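Local atomic coordinates of triphenylmethane reductase (Citrobacter sp., PDB entry 2JL1), a protein that probably reduces triphenylmethane dyes with the help of a bound NADP cofactor, a reaction of interest for the bioremediation of dye waste. Residues I133-L138 with H191-Y196; D145-E150 with A250-I255; I161-G166 with W204-L209. All blocks are in the same frame, centred on the assembly; numbering follows the deposited sequence.

Interaction 1. Residues I133-L138 with H191-Y196. With GOL (glycerol), chain E.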
loop_
_atom_site.group_PDB
_atom_site.type_symbol
_atom_site.label_atom_id
_atom_site.label_comp_id
_atom_site.label_asym_id
_atom_site.label_seq_id
_atom_site.Cartn_x
_atom_site.Cartn_y
_atom_site.Cartn_z
ATOM N N ILE A 133 12.030 -8.146 -4.673
ATOM C CA ILE A 133 12.043 -9.603 -4.518
ATOM C C ILE A 133 10.970 -10.207 -5.433
ATOM O O ILE A 133 9.819 -9.745 -5.430
ATOM C CB ILE A 133 11.796 -10.062 -3.048
ATOM C CG1 ILE A 133 12.772 -9.404 -2.062
ATOM C CG2 ILE A 133 11.870 -11.594 -2.928
ATOM C CD1 ILE A 133 12.403 -9.680 -0.545
ATOM N N PRO A 134 11.339 -11.235 -6.231
ATOM C CA PRO A 134 10.360 -12.004 -7.014
ATOM C C PRO A 134 9.208 -12.437 -6.118
ATOM O O PRO A 134 9.454 -13.054 -5.077
ATOM C CB PRO A 134 11.157 -13.242 -7.440
ATOM C CG PRO A 134 12.588 -12.782 -7.460
ATOM C CD PRO A 134 12.718 -11.734 -6.411
ATOM N N TYR A 135 7.974 -12.117 -6.513
ATOM C CA TYR A 135 6.796 -12.298 -5.637
ATOM C C TYR A 135 5.786 -13.243 -6.262
ATOM O O TYR A 135 5.780 -13.467 -7.482
ATOM C CB TYR A 135 6.092 -10.950 -5.343
ATOM C CG TYR A 135 5.489 -10.330 -6.595
ATOM C CD1 TYR A 135 4.205 -10.690 -7.034
ATOM C CD2 TYR A 135 6.225 -9.425 -7.370
ATOM C CE1 TYR A 135 3.658 -10.144 -8.197
ATOM C CE2 TYR A 135 5.688 -8.869 -8.536
ATOM C CZ TYR A 135 4.421 -9.242 -8.946
ATOM O OH TYR A 135 3.905 -8.714 -10.096
ATOM N N THR A 136 4.925 -13.796 -5.417
ATOM C CA THR A 136 3.694 -14.425 -5.864
ATOM C C THR A 136 2.595 -13.936 -4.936
ATOM O O THR A 136 2.667 -14.135 -3.731
ATOM C CB THR A 136 3.716 -15.962 -5.786
ATOM O OG1 THR A 136 4.853 -16.486 -6.503
ATOM C CG2 THR A 136 2.428 -16.521 -6.426
ATOM N N PHE A 137 1.576 -13.311 -5.505
ATOM C CA PHE A 137 0.458 -12.842 -4.702
ATOM C C PHE A 137 -0.646 -13.884 -4.814
ATOM O O PHE A 137 -1.229 -14.106 -5.881
ATOM C CB PHE A 137 0.012 -11.453 -5.163
ATOM C CG PHE A 137 1.048 -10.389 -4.946
ATOM C CD1 PHE A 137 1.137 -9.304 -5.812
ATOM C CD2 PHE A 137 1.946 -10.473 -3.885
ATOM C CE1 PHE A 137 2.074 -8.300 -5.604
ATOM C CE2 PHE A 137 2.920 -9.474 -3.704
ATOM C CZ PHE A 137 2.974 -8.397 -4.572
ATOM N N LEU A 138 -0.834 -14.593 -3.717
ATOM C CA LEU A 138 -1.798 -15.650 -3.587
ATOM C C LEU A 138 -3.039 -14.969 -3.039
ATOM O O LEU A 138 -3.207 -14.816 -1.817
ATOM C CB LEU A 138 -1.268 -16.707 -2.588
ATOM C CG LEU A 138 0.025 -17.441 -2.981
ATOM C CD1 LEU A 138 0.673 -18.174 -1.769
ATOM C CD2 LEU A 138 -0.215 -18.408 -4.138
ATOM N N HIS A 191 6.119 -19.372 -11.053
ATOM C CA HIS A 191 5.150 -18.498 -10.370
ATOM C C HIS A 191 5.735 -17.148 -9.932
ATOM O O HIS A 191 5.109 -16.395 -9.177
ATOM C CB HIS A 191 4.528 -19.236 -9.176
ATOM C CG HIS A 191 3.947 -20.564 -9.538
ATOM N ND1 HIS A 191 2.909 -20.699 -10.435
ATOM C CD2 HIS A 191 4.264 -21.818 -9.139
ATOM C CE1 HIS A 191 2.611 -21.979 -10.571
ATOM N NE2 HIS A 191 3.407 -22.676 -9.785
ATOM N N GLU A 192 6.938 -16.849 -10.421
ATOM C CA GLU A 192 7.595 -15.609 -10.084
ATOM C C GLU A 192 6.902 -14.413 -10.731
ATOM O O GLU A 192 6.523 -14.436 -11.915
ATOM C CB GLU A 192 9.076 -15.662 -10.429
ATOM C CG GLU A 192 9.871 -16.392 -9.359
ATOM C CD GLU A 192 11.171 -16.964 -9.874
ATOM O OE1 GLU A 192 11.199 -18.192 -10.148
ATOM O OE2 GLU A 192 12.161 -16.192 -10.007
ATOM N N ASN A 193 6.708 -13.380 -9.925
ATOM C CA ASN A 193 6.076 -12.148 -10.389
ATOM C C ASN A 193 4.666 -12.353 -10.956
ATOM O O ASN A 193 4.299 -11.780 -11.983
ATOM C CB ASN A 193 7.002 -11.435 -11.377
ATOM C CG ASN A 193 8.361 -11.141 -10.777
ATOM O OD1 ASN A 193 9.393 -11.263 -11.455
ATOM N ND2 ASN A 193 8.380 -10.736 -9.512
ATOM N N LYS A 194 3.875 -13.167 -10.265
ATOM C CA LYS A 194 2.497 -13.481 -10.701
ATOM C C LYS A 194 1.504 -13.203 -9.599
ATOM O O LYS A 194 1.844 -13.311 -8.419
ATOM C CB LYS A 194 2.383 -14.968 -11.066
ATOM C CG LYS A 194 3.332 -15.429 -12.136
ATOM C CD LYS A 194 2.734 -15.312 -13.498
ATOM C CE LYS A 194 3.764 -15.650 -14.554
ATOM N NZ LYS A 194 3.888 -17.130 -14.741
ATOM N N THR A 195 0.284 -12.835 -9.995
ATOM C CA THR A 195 -0.840 -12.663 -9.086
ATOM C C THR A 195 -1.862 -13.729 -9.476
ATOM O O THR A 195 -2.152 -13.910 -10.666
ATOM C CB THR A 195 -1.448 -11.211 -9.161
ATOM O OG1 THR A 195 -0.443 -10.243 -8.809
ATOM C CG2 THR A 195 -2.627 -11.036 -8.213
ATOM N N TYR A 196 -2.377 -14.458 -8.477
ATOM C CA TYR A 196 -3.452 -15.416 -8.690
ATOM C C TYR A 196 -4.642 -15.005 -7.858
ATOM O O TYR A 196 -4.484 -14.645 -6.695
ATOM C CB TYR A 196 -3.012 -16.847 -8.296
ATOM C CG TYR A 196 -1.875 -17.351 -9.123
ATOM C CD1 TYR A 196 -2.037 -17.607 -10.484
ATOM C CD2 TYR A 196 -0.618 -17.538 -8.559
ATOM C CE1 TYR A 196 -0.948 -18.052 -11.281
ATOM C CE2 TYR A 196 0.453 -17.968 -9.321
ATOM C CZ TYR A 196 0.288 -18.228 -10.670
ATOM O OH TYR A 196 1.360 -18.662 -11.402
HETATM C C1 GOL E . 8.581 -19.357 -7.862
HETATM O O1 GOL E . 7.767 -20.309 -8.539
HETATM C C2 GOL E . 8.428 -19.370 -6.332
HETATM O O2 GOL E . 8.009 -20.640 -5.860
HETATM C C3 GOL E . 7.522 -18.253 -5.783
HETATM O O3 GOL E . 8.047 -16.931 -5.935
HETATM O O HOH W 1 1.443 -9.556 -10.778
#
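Asn193 lies with its backbone over the ring of Tyr135: its CA stands 3.7 Å from the ring centroid, 13° off the normal, a CH-pi contact made by a main-chain carbon. It occurs where two neighbouring parallel strands of the Rossmann-fold sheet begin, 135-140 and 194-198, one of the two outermost strands of the chain's seven-stranded sheet. The ring reaches this place because CG of Tyr135 sits between the backbone N and the carbonyl carbon (chi1 65°), the crowded position. Asn193 belongs to a type II turn, His191 to Lys194, that leads into the edge strand, and the turn is tied down by three bonds, two of them weak. Tyr135 O takes the weak pair from Asn193 N and Lys194 N, while Thr136 OG1 donates to His191 O over 2.7 Å, from above the carbonyl plane. A glycerol, probably from the crystallisation liquor, also hydrogen-bonds to this turn, its O1 accepting from His191 N.

Further along, regular parallel pairing takes over. Phe137 N donates to Lys194 O at 2.9 Å, and Phe137 O accepts from Tyr196 N, also at 2.9 Å, so one residue is gripped on both backbone groups. Side chains then alternate between the two faces. Beside helices 175-186 and 266-271, CG2 of Thr136 meets the edge of the Tyr196 ring, at CE2, and the Tyr196 hydroxyl lies in the plane of the His191 imidazole, sharing a hydrogen bond with ND1; the far nitrogen, NE2, is held by Glu188. On the other face, next to helix 117-130, the Phe137 ring takes CD1 of Tyr135 over its centre and OG1 of Thr195 at its edge. A water on that side bridges the strands, 2.7 Å from Tyr135 OH and 2.8 Å from Thr195 OG1.

Interaction 2. Residues D145-E150 with A250-I255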
loop_
_atom_site.group_PDB
_atom_site.type_symbol
_atom_site.label_atom_id
_atom_site.label_comp_id
_atom_site.label_asym_id
_atom_site.label_seq_id
_atom_site.Cartn_x
_atom_site.Cartn_y
_atom_site.Cartn_z
ATOM N N ASP A 145 -14.779 -22.372 5.245
ATOM C CA ASP A 145 -14.799 -22.817 6.663
ATOM C C ASP A 145 -15.432 -21.791 7.581
ATOM O O ASP A 145 -15.914 -22.149 8.641
ATOM C CB ASP A 145 -13.372 -23.109 7.207
ATOM C CG ASP A 145 -12.462 -23.777 6.190
ATOM O OD1 ASP A 145 -12.258 -23.227 5.092
ATOM O OD2 ASP A 145 -11.891 -24.850 6.506
ATOM N N PHE A 146 -15.437 -20.517 7.173
ATOM C CA PHE A 146 -16.063 -19.452 7.956
ATOM C C PHE A 146 -17.562 -19.712 8.036
ATOM O O PHE A 146 -18.161 -19.526 9.085
ATOM C CB PHE A 146 -15.777 -18.058 7.367
ATOM C CG PHE A 146 -16.341 -16.923 8.186
ATOM C CD1 PHE A 146 -15.738 -16.556 9.396
ATOM C CD2 PHE A 146 -17.479 -16.238 7.766
ATOM C CE1 PHE A 146 -16.253 -15.519 10.167
ATOM C CE2 PHE A 146 -18.018 -15.204 8.542
ATOM C CZ PHE A 146 -17.389 -14.843 9.744
ATOM N N PHE A 147 -18.137 -20.215 6.940
ATOM C CA PHE A 147 -19.580 -20.425 6.809
ATOM C C PHE A 147 -20.015 -21.893 7.066
ATOM O O PHE A 147 -21.143 -22.172 7.475
ATOM C CB PHE A 147 -20.012 -20.013 5.395
ATOM C CG PHE A 147 -19.517 -18.651 4.979
ATOM C CD1 PHE A 147 -20.087 -17.504 5.510
ATOM C CD2 PHE A 147 -18.457 -18.521 4.084
ATOM C CE1 PHE A 147 -19.637 -16.225 5.122
ATOM C CE2 PHE A 147 -17.996 -17.253 3.696
ATOM C CZ PHE A 147 -18.571 -16.114 4.229
ATOM N N VAL A 148 -19.107 -22.825 6.812
ATOM C CA VAL A 148 -19.440 -24.236 6.832
ATOM C C VAL A 148 -18.489 -24.922 7.804
ATOM O O VAL A 148 -17.340 -25.189 7.490
ATOM C CB VAL A 148 -19.331 -24.866 5.426
ATOM C CG1 VAL A 148 -19.714 -26.344 5.467
ATOM C CG2 VAL A 148 -20.217 -24.115 4.412
ATOM N N ASN A 149 -18.999 -25.198 8.996
ATOM C CA ASN A 149 -18.193 -25.716 10.093
ATOM C C ASN A 149 -19.160 -26.416 11.028
ATOM O O ASN A 149 -20.366 -26.475 10.723
ATOM C CB ASN A 149 -17.421 -24.582 10.805
ATOM C CG ASN A 149 -18.313 -23.405 11.186
ATOM O OD1 ASN A 149 -19.280 -23.557 11.936
ATOM N ND2 ASN A 149 -18.001 -22.231 10.655
ATOM N N GLU A 150 -18.640 -26.932 12.150
ATOM C CA GLU A 150 -19.436 -27.715 13.117
ATOM C C GLU A 150 -20.616 -26.922 13.675
ATOM O O GLU A 150 -21.614 -27.499 14.106
ATOM C CB GLU A 150 -18.540 -28.236 14.253
ATOM C CG GLU A 150 -17.920 -27.114 15.123
ATOM C CD GLU A 150 -16.852 -27.609 16.101
ATOM O OE1 GLU A 150 -16.883 -28.808 16.468
ATOM O OE2 GLU A 150 -15.984 -26.789 16.508
ATOM N N ALA A 250 -21.277 -7.870 8.834
ATOM C CA ALA A 250 -20.695 -6.990 7.825
ATOM C C ALA A 250 -20.240 -7.804 6.617
ATOM O O ALA A 250 -20.316 -7.337 5.477
ATOM C CB ALA A 250 -19.538 -6.169 8.397
ATOM N N ILE A 251 -19.773 -9.022 6.875
ATOM C CA ILE A 251 -19.313 -9.912 5.802
ATOM C C ILE A 251 -20.534 -10.375 4.984
ATOM O O ILE A 251 -20.474 -10.427 3.755
ATOM C CB ILE A 251 -18.491 -11.106 6.378
ATOM C CG1 ILE A 251 -17.081 -10.621 6.780
ATOM C CG2 ILE A 251 -18.356 -12.237 5.364
ATOM C CD1 ILE A 251 -16.265 -11.668 7.643
ATOM N N TYR A 252 -21.642 -10.686 5.663
ATOM C CA TYR A 252 -22.869 -11.060 4.955
ATOM C C TYR A 252 -23.374 -9.882 4.117
ATOM O O TYR A 252 -23.827 -10.058 3.007
ATOM C CB TYR A 252 -23.958 -11.462 5.941
ATOM C CG TYR A 252 -23.801 -12.823 6.593
ATOM C CD1 TYR A 252 -23.231 -13.904 5.913
ATOM C CD2 TYR A 252 -24.308 -13.043 7.869
ATOM C CE1 TYR A 252 -23.129 -15.162 6.516
ATOM C CE2 TYR A 252 -24.218 -14.295 8.488
ATOM C CZ TYR A 252 -23.625 -15.343 7.803
ATOM O OH TYR A 252 -23.567 -16.566 8.407
ATOM N N ASP A 253 -23.266 -8.676 4.651
ATOM C CA ASP A 253 -23.749 -7.489 3.930
ATOM C C ASP A 253 -22.909 -7.261 2.664
ATOM O O ASP A 253 -23.447 -6.945 1.607
ATOM C CB ASP A 253 -23.738 -6.251 4.861
ATOM C CG ASP A 253 -24.284 -5.007 4.182
ATOM O OD1 ASP A 253 -23.488 -4.116 3.850
ATOM O OD2 ASP A 253 -25.501 -4.929 3.956
ATOM N N ALA A 254 -21.598 -7.450 2.761
ATOM C CA ALA A 254 -20.720 -7.280 1.605
ATOM C C ALA A 254 -21.107 -8.332 0.561
ATOM O O ALA A 254 -21.223 -8.033 -0.619
ATOM C CB ALA A 254 -19.221 -7.427 2.029
ATOM N N ILE A 255 -21.335 -9.558 1.027
ATOM C CA ILE A 255 -21.783 -10.643 0.155
ATOM C C ILE A 255 -23.099 -10.269 -0.548
ATOM O O ILE A 255 -23.193 -10.431 -1.777
ATOM C CB ILE A 255 -21.857 -12.013 0.904
ATOM C CG1 ILE A 255 -20.446 -12.532 1.222
ATOM C CG2 ILE A 255 -22.631 -13.081 0.059
ATOM C CD1 ILE A 255 -20.473 -13.695 2.243
HETATM O O HOH W 2 -23.337 -19.856 7.630
#
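Phe147 pushes its ring into a hollow on helix 242-256, where Ile251 and its neighbour Tyr252 flank the ring edge and Ile255, one helical turn on from Ile251, faces the tip. The leading corner of the ring is CZ. It meets CD1 of Ile255 tip to tip at 3.7 Å and has CG2 of Ile251 near the ring plane at 4.0 Å. Tyr252 flanks the ring too: the two aromatic side chains slide past each other in opposite directions, with CE1 of Tyr252 at the edge of the Phe147 ring, 3.9 Å from its CE1.

Phe146 makes a second, smaller bump. Its CG is anti to the backbone N (chi1 -177°), and the ring extends tip to tip toward Ile251, whose CD1 rests 4.0 Å from CZ. Ile251 is therefore shared, its CD1 branch going to Phe146 and its CG2 branch to Phe147. The two phenylalanines also pack on each other, CD2 of Phe146 lying 3.4 Å above the Phe147 ring plane and offset toward its rim, so that they present one continuous apolar surface.

No direct hydrogen bond crosses this contact; a water donates to Phe147 O and has a weak bond with Tyr252 OH. Behind the rings, Asn149 ND2 donates to Asp145 O at 2.9 Å, nearly straight at 169°, which ties the chain back to the short helix it has just left. That helix, 144-147, follows strand 135-140 and lies beside the cofactor: Tyr143 binds NADP and Asp145 OD1 accepts from the backbone N of Arg175, another NADP-binding residue. Helix 277-285 packs against Val148, whereas helix 228-237 touches Tyr252 and Asp253.

Interaction 3. Residues I161-G166 with W204-L209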
loop_
_atom_site.group_PDB
_atom_site.type_symbol
_atom_site.label_atom_id
_atom_site.label_comp_id
_atom_site.label_asym_id
_atom_site.label_seq_id
_atom_site.Cartn_x
_atom_site.Cartn_y
_atom_site.Cartn_z
ATOM N N ILE A 161 -30.797 -21.430 8.605
ATOM C CA ILE A 161 -29.563 -20.654 8.511
ATOM C C ILE A 161 -30.016 -19.203 8.384
ATOM O O ILE A 161 -30.735 -18.874 7.444
ATOM C CB ILE A 161 -28.739 -21.024 7.255
ATOM C CG1 ILE A 161 -28.273 -22.482 7.320
ATOM C CG2 ILE A 161 -27.542 -20.100 7.107
ATOM C CD1 ILE A 161 -27.603 -22.987 6.003
ATOM N N VAL A 162 -29.614 -18.357 9.338
ATOM C CA VAL A 162 -30.033 -16.951 9.385
ATOM C C VAL A 162 -28.858 -16.051 8.966
ATOM O O VAL A 162 -27.773 -16.095 9.579
ATOM C CB VAL A 162 -30.569 -16.569 10.818
ATOM C CG1 VAL A 162 -31.034 -15.114 10.882
ATOM C CG2 VAL A 162 -31.716 -17.465 11.219
ATOM N N THR A 163 -29.033 -15.303 7.877
ATOM C CA THR A 163 -27.992 -14.387 7.392
ATOM C C THR A 163 -28.622 -13.131 6.855
ATOM O O THR A 163 -29.782 -13.132 6.500
ATOM C CB THR A 163 -27.224 -14.961 6.160
ATOM O OG1 THR A 163 -28.010 -14.761 4.979
ATOM C CG2 THR A 163 -26.929 -16.428 6.313
ATOM N N ASN A 164 -27.831 -12.072 6.726
ATOM C CA ASN A 164 -28.268 -10.920 5.938
ATOM C C ASN A 164 -27.578 -10.846 4.568
ATOM O O ASN A 164 -27.396 -9.753 4.037
ATOM C CB ASN A 164 -28.069 -9.608 6.722
ATOM C CG ASN A 164 -26.657 -9.452 7.257
ATOM O OD1 ASN A 164 -26.124 -10.361 7.885
ATOM N ND2 ASN A 164 -26.045 -8.290 7.022
ATOM N N ALA A 165 -27.269 -12.006 3.977
ATOM C CA ALA A 165 -26.561 -12.084 2.687
ATOM C C ALA A 165 -27.465 -12.067 1.463
ATOM O O ALA A 165 -26.980 -11.970 0.337
ATOM C CB ALA A 165 -25.679 -13.336 2.638
ATOM N N GLY A 166 -28.772 -12.159 1.666
ATOM C CA GLY A 166 -29.712 -12.329 0.567
ATOM C C GLY A 166 -29.324 -13.478 -0.353
ATOM O O GLY A 166 -29.002 -14.594 0.106
ATOM N N TRP A 204 -21.802 -20.453 -4.815
ATOM C CA TRP A 204 -23.018 -20.950 -4.163
ATOM C C TRP A 204 -23.740 -19.785 -3.493
ATOM O O TRP A 204 -23.222 -18.664 -3.428
ATOM C CB TRP A 204 -22.644 -22.029 -3.132
ATOM C CG TRP A 204 -21.547 -21.623 -2.117
ATOM C CD1 TRP A 204 -20.205 -21.724 -2.295
ATOM C CD2 TRP A 204 -21.734 -21.126 -0.773
ATOM N NE1 TRP A 204 -19.537 -21.298 -1.177
ATOM C CE2 TRP A 204 -20.445 -20.936 -0.219
ATOM C CE3 TRP A 204 -22.860 -20.830 0.010
ATOM C CZ2 TRP A 204 -20.244 -20.443 1.085
ATOM C CZ3 TRP A 204 -22.671 -20.338 1.301
ATOM C CH2 TRP A 204 -21.371 -20.146 1.831
ATOM N N THR A 205 -24.953 -20.037 -3.028
ATOM C CA THR A 205 -25.700 -19.034 -2.316
ATOM C C THR A 205 -26.091 -19.692 -1.000
ATOM O O THR A 205 -25.969 -20.936 -0.846
ATOM C CB THR A 205 -26.967 -18.610 -3.099
ATOM O OG1 THR A 205 -27.778 -19.769 -3.342
ATOM C CG2 THR A 205 -26.580 -17.955 -4.465
ATOM N N PHE A 206 -26.596 -18.900 -0.070
ATOM C CA PHE A 206 -27.039 -19.481 1.202
ATOM C C PHE A 206 -28.305 -20.336 1.087
ATOM O O PHE A 206 -28.454 -21.314 1.815
ATOM C CB PHE A 206 -27.127 -18.416 2.289
ATOM C CG PHE A 206 -25.789 -18.026 2.820
ATOM C CD1 PHE A 206 -25.084 -16.967 2.255
ATOM C CD2 PHE A 206 -25.191 -18.763 3.849
ATOM C CE1 PHE A 206 -23.824 -16.613 2.730
ATOM C CE2 PHE A 206 -23.891 -18.421 4.325
ATOM C CZ PHE A 206 -23.215 -17.349 3.752
ATOM N N ASP A 207 -29.195 -19.988 0.155
ATOM C CA ASP A 207 -30.281 -20.895 -0.234
ATOM C C ASP A 207 -29.769 -22.291 -0.568
ATOM O O ASP A 207 -30.316 -23.278 -0.076
ATOM C CB ASP A 207 -31.081 -20.339 -1.417
ATOM C CG ASP A 207 -32.139 -19.354 -0.990
ATOM O OD1 ASP A 207 -32.238 -19.033 0.215
ATOM O OD2 ASP A 207 -32.913 -18.923 -1.859
ATOM N N GLU A 208 -28.731 -22.362 -1.400
ATOM C CA GLU A 208 -28.077 -23.606 -1.799
ATOM C C GLU A 208 -27.442 -24.332 -0.611
ATOM O O GLU A 208 -27.544 -25.548 -0.499
ATOM C CB GLU A 208 -26.974 -23.354 -2.834
ATOM C CG GLU A 208 -26.423 -24.659 -3.393
ATOM C CD GLU A 208 -25.405 -24.492 -4.502
ATOM O OE1 GLU A 208 -25.142 -23.348 -4.945
ATOM O OE2 GLU A 208 -24.893 -25.544 -4.948
ATOM N N LEU A 209 -26.768 -23.577 0.263
ATOM C CA LEU A 209 -26.217 -24.161 1.471
ATOM C C LEU A 209 -27.294 -24.806 2.344
ATOM O O LEU A 209 -27.062 -25.871 2.926
ATOM C CB LEU A 209 -25.447 -23.106 2.300
ATOM C CG LEU A 209 -24.754 -23.624 3.577
ATOM C CD1 LEU A 209 -23.820 -24.805 3.259
ATOM C CD2 LEU A 209 -23.975 -22.493 4.249
HETATM O O HOH W 3 -29.549 -17.283 -1.099
HETATM O O HOH W 4 -26.595 -16.035 -0.677
#
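Phe206 stands between Thr163 and Ala165 on one segment and Trp204 on its own, a buried aromatic that fastens the start of helix 206-217 to the end of strand 160-163. This strand pairs in parallel with 222-225, forming a two-stranded sheet separate from the seven-stranded Rossmann sheet of this NmrA-like protein.

Contacts to the ring come first. CG2 of Thr163 makes a CH-pi contact over one face, 4.1 Å from the centroid and displaced toward the rim, while CZ3 of Trp204 lies over the centre of the opposite face, 3.7 Å from the plane. CB of Ala165 approaches obliquely, 3.7 Å from CD1 of Phe206. The ring also packs edge-to-face with Tyr252.

Purely aliphatic packing continues the contact along the helix. CD1 of Ile161 reaches CG of Leu209 at 3.8 Å, the two side chains crossing at about a right angle. Leu209 also meets Val148 and Val281.

No direct hydrogen bond joins the segments; the bonds that shape their ends lie within each. Thr163 OG1 accepts from Ala165 N at 3.0 Å in an ST turn, the strand's exit into the loop; with OG1 turned to that amide, CG2 is the branch that meets the ring. The same hydroxyl is also hydrogen-bonded to His223 NE2, outside both segments. At the helix start, Thr205 is the N-cap, its OG1 taking a weak bond from Glu208 N.

Water makes the polar link between the segments. Gly166 O accepts from two waters, and each of these accepts in turn from an amide in the first turn of the helix: one from Phe206 N at 2.9 Å, the other from Asp207 N at 3.0 Å.

The three contacts show how chemistry follows place in the fold. Interaction 1, at the border of the Rossmann sheet, is partly buried and relies on backbone hydrogen bonds between parallel strands. Interactions 2 and 3 lie across the chain's centre from it, join helices, loop and a small sheet almost wholly through apolar side chains, and have only water-mediated polar links; of the two, interaction 3 is the buried one. Their centres are 9 Å apart and they meet directly, Phe206 CZ lying 3.6 Å from Phe147 CD1, so they share one aromatic cluster. The chain joins both to interaction 1: strand 135-140 leads to helix 144-147, and strand 194-198 to helix 206-217.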